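Local coordinates for protein RTX toxin RtxA (Vibrio vulnificus MO6-24/O, PDB 6IMP) that carries an alpha/beta hydrolase-fold domain and probably acts through it as a hydrolytic effector in the virulence of this pathogen, at residues Lys11-Asp19 with Thr156-Asp164; Arg78-Gly86 with Gln124-Leu135. All coordinates share one frame; numbering follows the deposited sequence.

Contact 1 (Lys11-Asp19 with Thr156-Asp164); sequences KENVAIEND and TMFNYLVND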
ATOM      1  N   LYS A  11       5.566  11.151  21.253  1.00131.27           N
ATOM      2  CA  LYS A  11       4.415  11.613  22.009  1.00129.14           C
ATOM      3  C   LYS A  11       3.605  12.604  21.211  1.00133.76           C
ATOM      4  O   LYS A  11       2.688  13.220  21.726  1.00143.90           O
ATOM      5  CB  LYS A  11       4.864  12.275  23.301  1.00 30.00           C
ATOM      6  CG  LYS A  11       3.720  12.751  24.177  1.00 30.00           C
ATOM      7  CD  LYS A  11       3.530  14.255  24.076  1.00 30.00           C
ATOM      8  CE  LYS A  11       2.777  14.803  25.278  1.00 30.00           C
ATOM      9  NZ  LYS A  11       2.806  16.292  25.328  1.00 30.00           N
ATOM     10  N   GLU A  12       3.933  12.747  19.939  1.00141.63           N
ATOM     11  CA  GLU A  12       3.233  13.689  19.096  1.00138.93           C
ATOM     12  C   GLU A  12       2.054  13.114  18.333  1.00134.48           C
ATOM     13  O   GLU A  12       1.903  13.414  17.163  1.00130.75           O
ATOM     14  CB  GLU A  12       4.211  14.296  18.095  1.00135.78           C
ATOM     15  CG  GLU A  12       5.238  15.221  18.719  1.00138.85           C
ATOM     16  CD  GLU A  12       6.569  14.544  18.942  1.00142.04           C
ATOM     17  OE1 GLU A  12       6.612  13.303  18.860  1.00155.30           O
ATOM     18  OE2 GLU A  12       7.568  15.246  19.200  1.00123.84           O
ATOM     19  N   ASN A  13       1.197  12.315  18.953  1.00129.43           N
ATOM     20  CA  ASN A  13       0.081  11.817  18.139  1.00126.71           C
ATOM     21  C   ASN A  13      -1.059  12.867  18.085  1.00121.49           C
ATOM     22  O   ASN A  13      -1.983  12.870  18.908  1.00 93.03           O
ATOM     23  CB  ASN A  13      -0.407  10.457  18.678  1.00136.05           C
ATOM     24  CG  ASN A  13       0.734   9.448  18.859  1.00135.09           C
ATOM     25  OD1 ASN A  13       1.856   9.676  18.399  1.00132.41           O
ATOM     26  ND2 ASN A  13       0.450   8.335  19.549  1.00100.06           N
ATOM     27  N   VAL A  14      -0.961  13.757  17.095  1.00123.31           N
ATOM     28  CA  VAL A  14      -1.787  14.975  17.009  1.00119.31           C
ATOM     29  C   VAL A  14      -2.314  15.198  15.574  1.00111.87           C
ATOM     30  O   VAL A  14      -1.597  14.998  14.596  1.00112.03           O
ATOM     31  CB  VAL A  14      -0.992  16.230  17.494  1.00128.79           C
ATOM     32  CG1 VAL A  14       0.396  16.302  16.858  1.00121.47           C
ATOM     33  CG2 VAL A  14      -1.771  17.524  17.243  1.00129.86           C
ATOM     34  N   ALA A  15      -3.567  15.632  15.479  1.00106.41           N
ATOM     35  CA  ALA A  15      -4.262  15.885  14.199  1.00111.41           C
ATOM     36  C   ALA A  15      -3.561  16.665  13.034  1.00109.56           C
ATOM     37  O   ALA A  15      -3.167  17.860  13.177  1.00108.11           O
ATOM     38  CB  ALA A  15      -5.472  16.773  14.466  1.00102.77           C
ATOM     39  N   ILE A  16      -3.571  16.017  11.842  1.00 99.88           N
ATOM     40  CA  ILE A  16      -2.535  16.092  10.788  1.00 93.39           C
ATOM     41  C   ILE A  16      -2.960  16.479   9.334  1.00 88.39           C
ATOM     42  O   ILE A  16      -2.133  16.400   8.411  1.00 71.72           O
ATOM     43  CB  ILE A  16      -1.754  14.755  10.761  1.00 94.80           C
ATOM     44  CG1 ILE A  16      -0.291  14.967  10.385  1.00100.30           C
ATOM     45  CG2 ILE A  16      -2.433  13.722   9.869  1.00 96.93           C
ATOM     46  CD1 ILE A  16       0.611  13.851  10.869  1.00107.70           C
ATOM     47  N   GLU A  17      -4.201  16.936   9.133  1.00 97.62           N
ATOM     48  CA  GLU A  17      -4.620  17.494   7.820  1.00105.63           C
ATOM     49  C   GLU A  17      -4.019  18.897   7.636  1.00104.20           C
ATOM     50  O   GLU A  17      -3.552  19.509   8.597  1.00 99.60           O
ATOM     51  CB  GLU A  17      -6.161  17.521   7.667  1.00116.59           C
ATOM     52  CG  GLU A  17      -6.665  17.763   6.234  1.00127.81           C
ATOM     53  CD  GLU A  17      -8.074  17.232   5.973  1.00137.48           C
ATOM     54  OE1 GLU A  17      -9.026  17.700   6.637  1.00140.22           O
ATOM     55  OE2 GLU A  17      -8.239  16.376   5.072  1.00128.81           O
ATOM     56  N   ASN A  18      -4.026  19.382   6.397  1.00104.60           N
ATOM     57  CA  ASN A  18      -3.222  20.536   5.981  1.00107.41           C
ATOM     58  C   ASN A  18      -3.905  21.173   4.750  1.00101.25           C
ATOM     59  O   ASN A  18      -4.911  20.647   4.283  1.00101.27           O
ATOM     60  CB  ASN A  18      -1.811  20.023   5.638  1.00115.42           C
ATOM     61  CG  ASN A  18      -0.749  21.108   5.647  1.00132.39           C
ATOM     62  OD1 ASN A  18      -0.801  22.049   6.439  1.00155.81           O
ATOM     63  ND2 ASN A  18       0.262  20.942   4.802  1.00144.43           N
ATOM     64  N   ASP A  19      -3.316  22.223   4.206  1.00101.37           N
ATOM     65  CA  ASP A  19      -3.917  22.956   3.104  1.00114.32           C
ATOM     66  C   ASP A  19      -3.126  22.812   1.811  1.00103.72           C
ATOM     67  O   ASP A  19      -1.955  23.106   1.768  1.00119.90           O
ATOM     68  CB  ASP A  19      -3.969  24.433   3.470  1.00133.05           C
ATOM     69  CG  ASP A  19      -5.363  24.906   3.778  1.00145.54           C
ATOM     70  OD1 ASP A  19      -6.191  24.067   4.182  1.00161.64           O
ATOM     71  OD2 ASP A  19      -5.634  26.115   3.614  1.00150.21           O
ATOM     72  N   THR A 156       1.688   8.620   8.929  1.00 79.13           N
ATOM     73  CA  THR A 156       0.939   9.844   8.728  1.00 79.41           C
ATOM     74  C   THR A 156      -0.485   9.468   8.409  1.00 84.58           C
ATOM     75  O   THR A 156      -1.419   9.885   9.095  1.00 95.13           O
ATOM     76  CB  THR A 156       1.507  10.658   7.562  1.00 78.69           C
ATOM     77  OG1 THR A 156       2.859  11.005   7.852  1.00 82.03           O
ATOM     78  CG2 THR A 156       0.686  11.931   7.329  1.00 82.80           C
ATOM     79  N   MET A 157      -0.630   8.627   7.391  1.00 83.59           N
ATOM     80  CA  MET A 157      -1.930   8.229   6.902  1.00 74.27           C
ATOM     81  C   MET A 157      -2.711   7.565   8.005  1.00 66.26           C
ATOM     82  O   MET A 157      -3.882   7.852   8.188  1.00 61.84           O
ATOM     83  CB  MET A 157      -1.784   7.269   5.739  1.00 73.74           C
ATOM     84  CG  MET A 157      -1.371   7.931   4.450  1.00 69.19           C
ATOM     85  SD  MET A 157      -1.009   6.635   3.269  1.00 68.84           S
ATOM     86  CE  MET A 157       0.352   7.350   2.360  1.00 75.88           C
ATOM     87  N   PHE A 158      -2.066   6.674   8.742  1.00 69.96           N
ATOM     88  CA  PHE A 158      -2.713   6.087   9.907  1.00 77.67           C
ATOM     89  C   PHE A 158      -3.211   7.174  10.838  1.00 78.62           C
ATOM     90  O   PHE A 158      -4.407   7.283  11.089  1.00 76.05           O
ATOM     91  CB  PHE A 158      -1.777   5.168  10.674  1.00 80.24           C
ATOM     92  CG  PHE A 158      -2.481   4.328  11.696  1.00 88.00           C
ATOM     93  CD1 PHE A 158      -3.525   3.489  11.313  1.00 94.57           C
ATOM     94  CD2 PHE A 158      -2.118   4.369  13.027  1.00 92.50           C
ATOM     95  CE1 PHE A 158      -4.183   2.702  12.237  1.00 93.51           C
ATOM     96  CE2 PHE A 158      -2.772   3.580  13.959  1.00100.97           C
ATOM     97  CZ  PHE A 158      -3.812   2.752  13.564  1.00 97.45           C
ATOM     98  N   ASN A 159      -2.290   8.009  11.303  1.00 88.98           N
ATOM     99  CA  ASN A 159      -2.605   9.020  12.303  1.00 87.00           C
ATOM    100  C   ASN A 159      -3.756   9.902  11.849  1.00 82.97           C
ATOM    101  O   ASN A 159      -4.617  10.235  12.648  1.00100.50           O
ATOM    102  CB  ASN A 159      -1.378   9.867  12.635  1.00 87.08           C
ATOM    103  CG  ASN A 159      -0.359   9.114  13.470  1.00 89.36           C
ATOM    104  OD1 ASN A 159      -0.708   8.372  14.398  1.00 91.21           O
ATOM    105  ND2 ASN A 159       0.911   9.307  13.149  1.00 98.36           N
ATOM    106  N   TYR A 160      -3.819  10.207  10.556  1.00 76.77           N
ATOM    107  CA  TYR A 160      -4.950  10.984  10.004  1.00 81.48           C
ATOM    108  C   TYR A 160      -6.316  10.334  10.265  1.00 86.37           C
ATOM    109  O   TYR A 160      -7.308  11.026  10.517  1.00 84.05           O
ATOM    110  CB  TYR A 160      -4.777  11.228   8.501  1.00 76.92           C
ATOM    111  CG  TYR A 160      -6.006  11.808   7.850  1.00 72.21           C
ATOM    112  CD1 TYR A 160      -6.440  13.085   8.170  1.00 76.13           C
ATOM    113  CD2 TYR A 160      -6.755  11.070   6.943  1.00 71.48           C
ATOM    114  CE1 TYR A 160      -7.584  13.629   7.598  1.00 76.32           C
ATOM    115  CE2 TYR A 160      -7.890  11.606   6.349  1.00 84.36           C
ATOM    116  CZ  TYR A 160      -8.305  12.889   6.682  1.00 83.69           C
ATOM    117  OH  TYR A 160      -9.431  13.433   6.098  1.00 85.73           O
ATOM    118  N   LEU A 161      -6.365   9.007  10.188  1.00 92.66           N
ATOM    119  CA  LEU A 161      -7.595   8.274  10.470  1.00 92.90           C
ATOM    120  C   LEU A 161      -7.926   8.377  11.941  1.00 96.32           C
ATOM    121  O   LEU A 161      -8.981   8.896  12.307  1.00 91.20           O
ATOM    122  CB  LEU A 161      -7.461   6.805  10.067  1.00 89.09           C
ATOM    123  CG  LEU A 161      -7.230   6.538   8.580  1.00 81.82           C
ATOM    124  CD1 LEU A 161      -7.140   5.039   8.357  1.00 82.05           C
ATOM    125  CD2 LEU A 161      -8.329   7.146   7.714  1.00 76.90           C
ATOM    126  N   VAL A 162      -6.976   7.947  12.772  1.00 98.60           N
ATOM    127  CA  VAL A 162      -7.139   7.924  14.233  1.00105.95           C
ATOM    128  C   VAL A 162      -7.485   9.318  14.787  1.00115.20           C
ATOM    129  O   VAL A 162      -8.332   9.442  15.685  1.00109.69           O
ATOM    130  CB  VAL A 162      -5.852   7.422  14.947  1.00101.73           C
ATOM    131  CG1 VAL A 162      -6.029   7.426  16.464  1.00 97.05           C
ATOM    132  CG2 VAL A 162      -5.472   6.022  14.479  1.00105.93           C
ATOM    133  N   ASN A 163      -6.845  10.354  14.225  1.00109.95           N
ATOM    134  CA  ASN A 163      -6.688  11.657  14.903  1.00102.16           C
ATOM    135  C   ASN A 163      -7.505  12.808  14.333  1.00106.79           C
ATOM    136  O   ASN A 163      -7.963  13.668  15.092  1.00139.02           O
ATOM    137  CB  ASN A 163      -5.233  12.125  14.874  1.00 94.22           C
ATOM    138  CG  ASN A 163      -4.293  11.200  15.618  1.00 90.63           C
ATOM    139  OD1 ASN A 163      -4.690  10.140  16.091  1.00 98.39           O
ATOM    140  ND2 ASN A 163      -3.028  11.603  15.726  1.00 77.40           N
ATOM    141  N   ASP A 164      -7.570  12.914  13.012  1.00100.28           N
ATOM    142  CA  ASP A 164      -8.453  13.913  12.401  1.00105.63           C
ATOM    143  C   ASP A 164      -9.896  13.416  12.370  1.00111.37           C
ATOM    144  O   ASP A 164     -10.817  14.222  12.268  1.00128.53           O
ATOM    145  CB  ASP A 164      -7.980  14.314  10.995  1.00109.51           C
ATOM    146  CG  ASP A 164      -6.794  15.256  11.026  1.00108.82           C
ATOM    147  OD1 ASP A 164      -6.358  15.620  12.121  1.00126.54           O
ATOM    148  OD2 ASP A 164      -6.281  15.638   9.957  1.00103.06           O
TER
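An irregular N-terminal segment, Lys11-Asp19, lies across the last turns of helix 147-164 of the alpha/beta hydrolase fold, where Ala15, Ile16 and Glu17 meet Tyr160, Asn163 and Asp164. The polar part is a carboxylate offered to the loop backbone. Asp164 OD1 accepts from the amide N of Ile16 at 2.8 Å, in a bent bond with an N-H...O angle of 132° whose acceptor is less surely placed. Its other oxygen, OD2, receives only a weak bond from the N of Glu17 at 2.6 Å, again well off straight. With CG anti to its own carbonyl carbon (chi1 -76°), Asp164 turns this group toward the passing chain, and OD2 also lies at the edge of the Tyr160 ring, in its plane.

Ile16 supplies the apolar part. Its CG2 branch rests 3.7 Å from CB of Tyr160 and approaches the ring at the edge, while CD1 reaches along the helix to CG2 of Thr156, 4.0 Å away, the two side chains crossing at about a right angle. Beside them, the Glu17 carboxylate is inclined 46° to the Tyr160 ring, with OE2 3.3 Å from the phenol OH, which is hydrogen-bonded to Lys165. Asn163 packs its CB against the backbone of Ala15. Ile16 also makes a backbone hydrogen bond with Lys73, so the loop joins the helix to edge strand 67-73.

Much of the contact thus rests on the apolar seat of Ile16, to which Asp164 adds weak or uncertain bonds; the amide N-H groups would probably offset part of its charge.

Contact 2 (Arg78-Gly86 with Gln124-Leu135); sequences RLTGYYHQG and QKQGIDMLAVNL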
ATOM      1  N   ARG A  78       3.909  17.242   1.571  1.00 79.43           N
ATOM      2  CA  ARG A  78       2.482  16.925   1.632  1.00 78.58           C
ATOM      3  C   ARG A  78       2.090  15.649   0.879  1.00 74.56           C
ATOM      4  O   ARG A  78       2.766  15.222  -0.065  1.00 66.17           O
ATOM      5  CB  ARG A  78       1.618  18.130   1.249  1.00 81.19           C
ATOM      6  CG  ARG A  78       1.675  18.572  -0.196  1.00 86.63           C
ATOM      7  CD  ARG A  78       1.180  20.006  -0.328  1.00 82.82           C
ATOM      8  NE  ARG A  78       1.175  20.450  -1.716  1.00 91.08           N
ATOM      9  CZ  ARG A  78       2.262  20.804  -2.403  1.00 91.30           C
ATOM     10  NH1 ARG A  78       2.147  21.204  -3.663  1.00 91.01           N
ATOM     11  NH2 ARG A  78       3.459  20.783  -1.834  1.00 95.80           N
ATOM     12  N   LEU A  79       1.048  15.005   1.399  1.00 74.15           N
ATOM     13  CA  LEU A  79       0.611  13.684   0.952  1.00 77.37           C
ATOM     14  C   LEU A  79      -0.838  13.769   0.495  1.00 78.26           C
ATOM     15  O   LEU A  79      -1.749  13.965   1.305  1.00 76.69           O
ATOM     16  CB  LEU A  79       0.714  12.665   2.090  1.00 77.78           C
ATOM     17  CG  LEU A  79       2.098  12.379   2.672  1.00 76.20           C
ATOM     18  CD1 LEU A  79       1.984  11.560   3.956  1.00 73.25           C
ATOM     19  CD2 LEU A  79       2.976  11.662   1.655  1.00 75.32           C
ATOM     20  N   THR A  80      -1.054  13.590  -0.800  1.00 73.31           N
ATOM     21  CA  THR A  80      -2.320  13.966  -1.404  1.00 74.27           C
ATOM     22  C   THR A  80      -3.115  12.756  -1.871  1.00 74.68           C
ATOM     23  O   THR A  80      -2.564  11.814  -2.439  1.00 73.26           O
ATOM     24  CB  THR A  80      -2.076  14.873  -2.598  1.00 69.69           C
ATOM     25  OG1 THR A  80      -1.274  14.178  -3.553  1.00 67.94           O
ATOM     26  CG2 THR A  80      -1.363  16.125  -2.153  1.00 72.52           C
ATOM     27  N   GLY A  81      -4.413  12.787  -1.603  1.00 81.17           N
ATOM     28  CA  GLY A  81      -5.368  11.934  -2.304  1.00 85.52           C
ATOM     29  C   GLY A  81      -6.792  12.165  -1.841  1.00 83.48           C
ATOM     30  O   GLY A  81      -7.184  13.293  -1.540  1.00 82.58           O
ATOM     31  N   TYR A  82      -7.574  11.092  -1.789  1.00 84.14           N
ATOM     32  CA  TYR A  82      -8.975  11.190  -1.391  1.00 77.62           C
ATOM     33  C   TYR A  82      -9.303  10.303  -0.200  1.00 78.39           C
ATOM     34  O   TYR A  82      -8.602   9.328   0.105  1.00 66.56           O
ATOM     35  CB  TYR A  82      -9.904  10.862  -2.558  1.00 66.02           C
ATOM     36  CG  TYR A  82      -9.659  11.692  -3.798  1.00 68.46           C
ATOM     37  CD1 TYR A  82      -8.537  11.482  -4.584  1.00 65.20           C
ATOM     38  CD2 TYR A  82     -10.575  12.659  -4.212  1.00 72.96           C
ATOM     39  CE1 TYR A  82      -8.314  12.223  -5.731  1.00 70.29           C
ATOM     40  CE2 TYR A  82     -10.368  13.399  -5.369  1.00 72.45           C
ATOM     41  CZ  TYR A  82      -9.234  13.185  -6.126  1.00 72.60           C
ATOM     42  OH  TYR A  82      -9.013  13.928  -7.280  1.00 70.89           O
ATOM     43  N   TYR A  83     -10.349  10.709   0.504  1.00 84.57           N
ATOM     44  CA  TYR A  83     -11.078   9.846   1.408  1.00 80.66           C
ATOM     45  C   TYR A  83     -12.401   9.527   0.745  1.00 82.63           C
ATOM     46  O   TYR A  83     -13.217  10.420   0.554  1.00 84.80           O
ATOM     47  CB  TYR A  83     -11.325  10.576   2.718  1.00 76.26           C
ATOM     48  CG  TYR A  83     -11.878   9.698   3.794  1.00 74.55           C
ATOM     49  CD1 TYR A  83     -11.034   8.984   4.627  1.00 76.71           C
ATOM     50  CD2 TYR A  83     -13.248   9.580   3.988  1.00 74.24           C
ATOM     51  CE1 TYR A  83     -11.533   8.168   5.631  1.00 81.04           C
ATOM     52  CE2 TYR A  83     -13.761   8.773   4.990  1.00 78.00           C
ATOM     53  CZ  TYR A  83     -12.900   8.068   5.812  1.00 81.36           C
ATOM     54  OH  TYR A  83     -13.399   7.257   6.808  1.00 82.39           O
ATOM     55  N   HIS A  84     -12.594   8.270   0.352  1.00 94.03           N
ATOM     56  CA  HIS A  84     -13.881   7.827  -0.208  1.00 91.06           C
ATOM     57  C   HIS A  84     -14.736   7.142   0.867  1.00 92.13           C
ATOM     58  O   HIS A  84     -14.227   6.306   1.617  1.00 82.14           O
ATOM     59  CB  HIS A  84     -13.675   6.837  -1.349  1.00 91.02           C
ATOM     60  CG  HIS A  84     -12.527   7.154  -2.254  1.00 88.06           C
ATOM     61  ND1 HIS A  84     -12.639   8.019  -3.322  1.00 87.86           N
ATOM     62  CD2 HIS A  84     -11.293   6.606  -2.346  1.00 87.61           C
ATOM     63  CE1 HIS A  84     -11.503   8.036  -3.998  1.00 82.55           C
ATOM     64  NE2 HIS A  84     -10.670   7.183  -3.430  1.00 92.51           N
ATOM     65  N   GLN A  85     -16.040   7.437   0.888  1.00105.32           N
ATOM     66  CA  GLN A  85     -16.942   6.892   1.932  1.00108.09           C
ATOM     67  C   GLN A  85     -18.155   6.118   1.414  1.00103.68           C
ATOM     68  O   GLN A  85     -18.548   6.238   0.251  1.00 96.91           O
ATOM     69  CB  GLN A  85     -17.395   7.984   2.917  1.00111.84           C
ATOM     70  CG  GLN A  85     -18.139   9.154   2.309  1.00119.21           C
ATOM     71  CD  GLN A  85     -17.667  10.480   2.874  1.00127.71           C
ATOM     72  OE1 GLN A  85     -17.681  10.688   4.090  1.00122.85           O
ATOM     73  NE2 GLN A  85     -17.213  11.373   1.997  1.00125.29           N
ATOM     74  N   GLY A  86     -18.738   5.328   2.313  1.00100.96           N
ATOM     75  CA  GLY A  86     -19.898   4.491   2.002  1.00 98.86           C
ATOM     76  C   GLY A  86     -21.194   5.275   1.933  1.00 90.07           C
ATOM     77  O   GLY A  86     -22.057   4.982   1.106  1.00 94.18           O
ATOM     78  N   GLN A 124     -16.863   0.528  -0.822  1.00104.44           N
ATOM     79  CA  GLN A 124     -17.886   1.562  -0.610  1.00106.26           C
ATOM     80  C   GLN A 124     -19.318   0.986  -0.690  1.00112.69           C
ATOM     81  O   GLN A 124     -20.144   1.244   0.192  1.00114.17           O
ATOM     82  CB  GLN A 124     -17.695   2.719  -1.607  1.00104.45           C
ATOM     83  CG  GLN A 124     -16.448   3.572  -1.342  1.00 99.80           C
ATOM     84  CD  GLN A 124     -16.255   4.704  -2.359  1.00 94.57           C
ATOM     85  OE1 GLN A 124     -15.587   4.531  -3.382  1.00 86.03           O
ATOM     86  NE2 GLN A 124     -16.824   5.875  -2.066  1.00 85.19           N
ATOM     87  N   LYS A 125     -19.572   0.174  -1.723  1.00111.41           N
ATOM     88  CA  LYS A 125     -20.829  -0.611  -1.887  1.00 97.65           C
ATOM     89  C   LYS A 125     -21.359  -1.344  -0.670  1.00 97.91           C
ATOM     90  O   LYS A 125     -22.548  -1.645  -0.581  1.00103.98           O
ATOM     91  CB  LYS A 125     -20.610  -1.738  -2.886  1.00 92.64           C
ATOM     92  CG  LYS A 125     -20.883  -1.354  -4.324  1.00102.77           C
ATOM     93  CD  LYS A 125     -20.313  -2.380  -5.294  1.00106.28           C
ATOM     94  CE  LYS A 125     -21.288  -3.510  -5.581  1.00102.00           C
ATOM     95  NZ  LYS A 125     -20.691  -4.488  -6.531  1.00 99.38           N
ATOM     96  N   GLN A 126     -20.458  -1.712   0.222  1.00 99.85           N
ATOM     97  CA  GLN A 126     -20.830  -2.368   1.465  1.00100.05           C
ATOM     98  C   GLN A 126     -20.735  -1.372   2.618  1.00 92.04           C
ATOM     99  O   GLN A 126     -20.507  -1.757   3.770  1.00 83.95           O
ATOM    100  CB  GLN A 126     -19.919  -3.575   1.713  1.00109.30           C
ATOM    101  CG  GLN A 126     -19.560  -4.366   0.453  1.00107.21           C
ATOM    102  CD  GLN A 126     -18.722  -5.592   0.751  1.00102.85           C
ATOM    103  OE1 GLN A 126     -18.723  -6.104   1.872  1.00100.33           O
ATOM    104  NE2 GLN A 126     -17.981  -6.056  -0.246  1.00105.40           N
ATOM    105  N   GLY A 127     -20.915  -0.090   2.297  1.00 83.49           N
ATOM    106  CA  GLY A 127     -20.794   0.987   3.277  1.00103.05           C
ATOM    107  C   GLY A 127     -19.546   0.915   4.152  1.00119.77           C
ATOM    108  O   GLY A 127     -19.642   0.923   5.387  1.00119.10           O
ATOM    109  N   ILE A 128     -18.381   0.817   3.506  1.00125.28           N
ATOM    110  CA  ILE A 128     -17.074   0.929   4.178  1.00118.31           C
ATOM    111  C   ILE A 128     -16.276   2.082   3.545  1.00115.85           C
ATOM    112  O   ILE A 128     -16.217   2.200   2.312  1.00111.07           O
ATOM    113  CB  ILE A 128     -16.274  -0.396   4.078  1.00114.85           C
ATOM    114  CG1 ILE A 128     -17.008  -1.516   4.822  1.00114.97           C
ATOM    115  CG2 ILE A 128     -14.873  -0.237   4.658  1.00107.84           C
ATOM    116  CD1 ILE A 128     -16.483  -2.908   4.527  1.00114.87           C
ATOM    117  N   ASP A 129     -15.681   2.934   4.389  1.00101.82           N
ATOM    118  CA  ASP A 129     -14.868   4.062   3.901  1.00 97.19           C
ATOM    119  C   ASP A 129     -13.483   3.564   3.535  1.00 90.30           C
ATOM    120  O   ASP A 129     -12.940   2.680   4.196  1.00 86.43           O
ATOM    121  CB  ASP A 129     -14.718   5.175   4.950  1.00102.50           C
ATOM    122  CG  ASP A 129     -16.036   5.620   5.539  1.00100.85           C
ATOM    123  OD1 ASP A 129     -16.939   5.977   4.766  1.00101.58           O
ATOM    124  OD2 ASP A 129     -16.163   5.626   6.782  1.00100.18           O
ATOM    125  N   MET A 130     -12.895   4.159   2.505  1.00 86.14           N
ATOM    126  CA  MET A 130     -11.534   3.819   2.112  1.00 81.66           C
ATOM    127  C   MET A 130     -10.665   5.064   2.031  1.00 82.81           C
ATOM    128  O   MET A 130     -10.983   5.995   1.272  1.00 78.42           O
ATOM    129  CB  MET A 130     -11.545   3.113   0.772  1.00 70.80           C
ATOM    130  CG  MET A 130     -10.266   2.367   0.486  1.00 70.44           C
ATOM    131  SD  MET A 130     -10.050   2.093  -1.270  1.00 69.91           S
ATOM    132  CE  MET A 130      -9.245   0.503  -1.205  1.00 79.12           C
ATOM    133  N   LEU A 131      -9.585   5.081   2.826  1.00 80.07           N
ATOM    134  CA  LEU A 131      -8.543   6.127   2.720  1.00 82.56           C
ATOM    135  C   LEU A 131      -7.523   5.768   1.652  1.00 72.41           C
ATOM    136  O   LEU A 131      -6.907   4.706   1.714  1.00 73.62           O
ATOM    137  CB  LEU A 131      -7.810   6.349   4.053  1.00 81.57           C
ATOM    138  CG  LEU A 131      -6.604   7.315   3.962  1.00 83.91           C
ATOM    139  CD1 LEU A 131      -7.066   8.709   3.573  1.00 84.73           C
ATOM    140  CD2 LEU A 131      -5.774   7.377   5.244  1.00 86.13           C
ATOM    141  N   ALA A 132      -7.315   6.683   0.710  1.00 67.44           N
ATOM    142  CA  ALA A 132      -6.477   6.418  -0.460  1.00 72.49           C
ATOM    143  C   ALA A 132      -5.540   7.579  -0.767  1.00 71.07           C
ATOM    144  O   ALA A 132      -5.875   8.478  -1.558  1.00 60.88           O
ATOM    145  CB  ALA A 132      -7.344   6.112  -1.664  1.00 75.79           C
ATOM    146  N   VAL A 133      -4.347   7.507  -0.179  1.00 72.04           N
ATOM    147  CA  VAL A 133      -3.368   8.598  -0.195  1.00 72.17           C
ATOM    148  C   VAL A 133      -2.050   8.141  -0.816  1.00 67.12           C
ATOM    149  O   VAL A 133      -1.536   7.061  -0.501  1.00 66.06           O
ATOM    150  CB  VAL A 133      -3.112   9.106   1.229  1.00 75.60           C
ATOM    151  CG1 VAL A 133      -2.026  10.169   1.252  1.00 77.67           C
ATOM    152  CG2 VAL A 133      -4.402   9.657   1.805  1.00 76.94           C
ATOM    153  N   ASN A 134      -1.526   8.967  -1.718  1.00 64.80           N
ATOM    154  CA  ASN A 134      -0.205   8.743  -2.306  1.00 64.61           C
ATOM    155  C   ASN A 134       0.913   8.848  -1.268  1.00 65.38           C
ATOM    156  O   ASN A 134       1.010   9.819  -0.526  1.00 64.75           O
ATOM    157  CB  ASN A 134       0.077   9.775  -3.397  1.00 62.23           C
ATOM    158  CG  ASN A 134      -0.631   9.473  -4.688  1.00 59.14           C
ATOM    159  OD1 ASN A 134      -0.396   8.446  -5.318  1.00 64.40           O
ATOM    160  ND2 ASN A 134      -1.477  10.389  -5.114  1.00 61.38           N
ATOM    161  N   LEU A 135       1.805   7.874  -1.296  1.00 67.29           N
ATOM    162  CA  LEU A 135       3.098   7.979  -0.636  1.00 65.02           C
ATOM    163  C   LEU A 135       3.920   9.073  -1.303  1.00 65.02           C
ATOM    164  O   LEU A 135       3.640   9.455  -2.447  1.00 63.25           O
ATOM    165  CB  LEU A 135       3.833   6.658  -0.760  1.00 65.97           C
ATOM    166  CG  LEU A 135       3.032   5.467  -0.242  1.00 67.93           C
ATOM    167  CD1 LEU A 135       3.544   4.168  -0.834  1.00 69.40           C
ATOM    168  CD2 LEU A 135       3.086   5.447   1.276  1.00 71.78           C
TER
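Strands 78-84 and 129-133 pair antiparallel inside the central sheet of the alpha/beta hydrolase fold, with Tyr82 opposite Ala132 and His84 opposite Met130 as hydrogen-bonded pairs. Each pair closes two backbone bonds, among them Met130 N to His84 O at 2.7 Å and Ala132 N to Tyr82 O at 3.0 Å. Between and beyond them lie the non-hydrogen-bonded pairs Tyr83-Leu131 and Gly81-Val133; at the latter, CA of Gly81 makes a CA-H...O contact with Ala132 O.

Past the ladder, Asn134 grips Thr80 O twice, from opposite faces of its carbonyl plane: the backbone N binds at 3.1 Å, and the side-chain ND2 at 3.2 Å. OD1 of Asn134 accepts from Ala112 N, and ND2 is also hydrogen-bonded to Glu113 OE1, so both ends of the amide are held. Leu79 packs nearby, its CB against CG1 of Val133.

At the far end, Gln124 sends an extended side chain over CB of His84, its amide inclined 39° to the imidazole, whose ND1 is hydrogen-bonded to OG of Ser67. NE2 of Gln124 gives a nearly straight bond (173°) to Gln85 O at 2.9 Å. This O lies in the amide plane of Gln124, whereas NE2 stands above the plane of the Gln85 carbonyl. Tyr83, with CG anti to the backbone N (chi1 -171°), carries its OH across to Asp129, opposite Gln85, where it makes a weak bond to OD2 at 3.2 Å; that oxygen has its stronger partner in the salt bridge to Lys100. Gly86 N reaches the less surely placed OD1.

Side-chain amides and a carboxylate therefore prolong the bonding where the regular ladder stops, and Lys100 probably keeps the buried Asp129 ionised.

In the fold
Contact 1 and contact 2 lie on successive layers of one domain, their centres 15 Å apart. Strand 129-133 and helix 147-164 follow each other in the chain, and the helix packs on the strand and the loop after it: Met157 CE comes 3.4 Å from Val133 O and 3.5 Å from Leu135 CD2, while CD2 of Leu161 and CD2 of Leu131 are 3.6 Å apart. Strand 67-73 is a second bridge, pairing with 78-84 and touching Tyr160 and Glu17. The side chain of Leu135 in contact 2 lies near the probable nucleophile elbow around Ser178 without touching it, and the N of Leu135 is hydrogen-bonded to NE2 of His106. Contact 1 is peripheral packing, its centre about 18 Å from the chain centre.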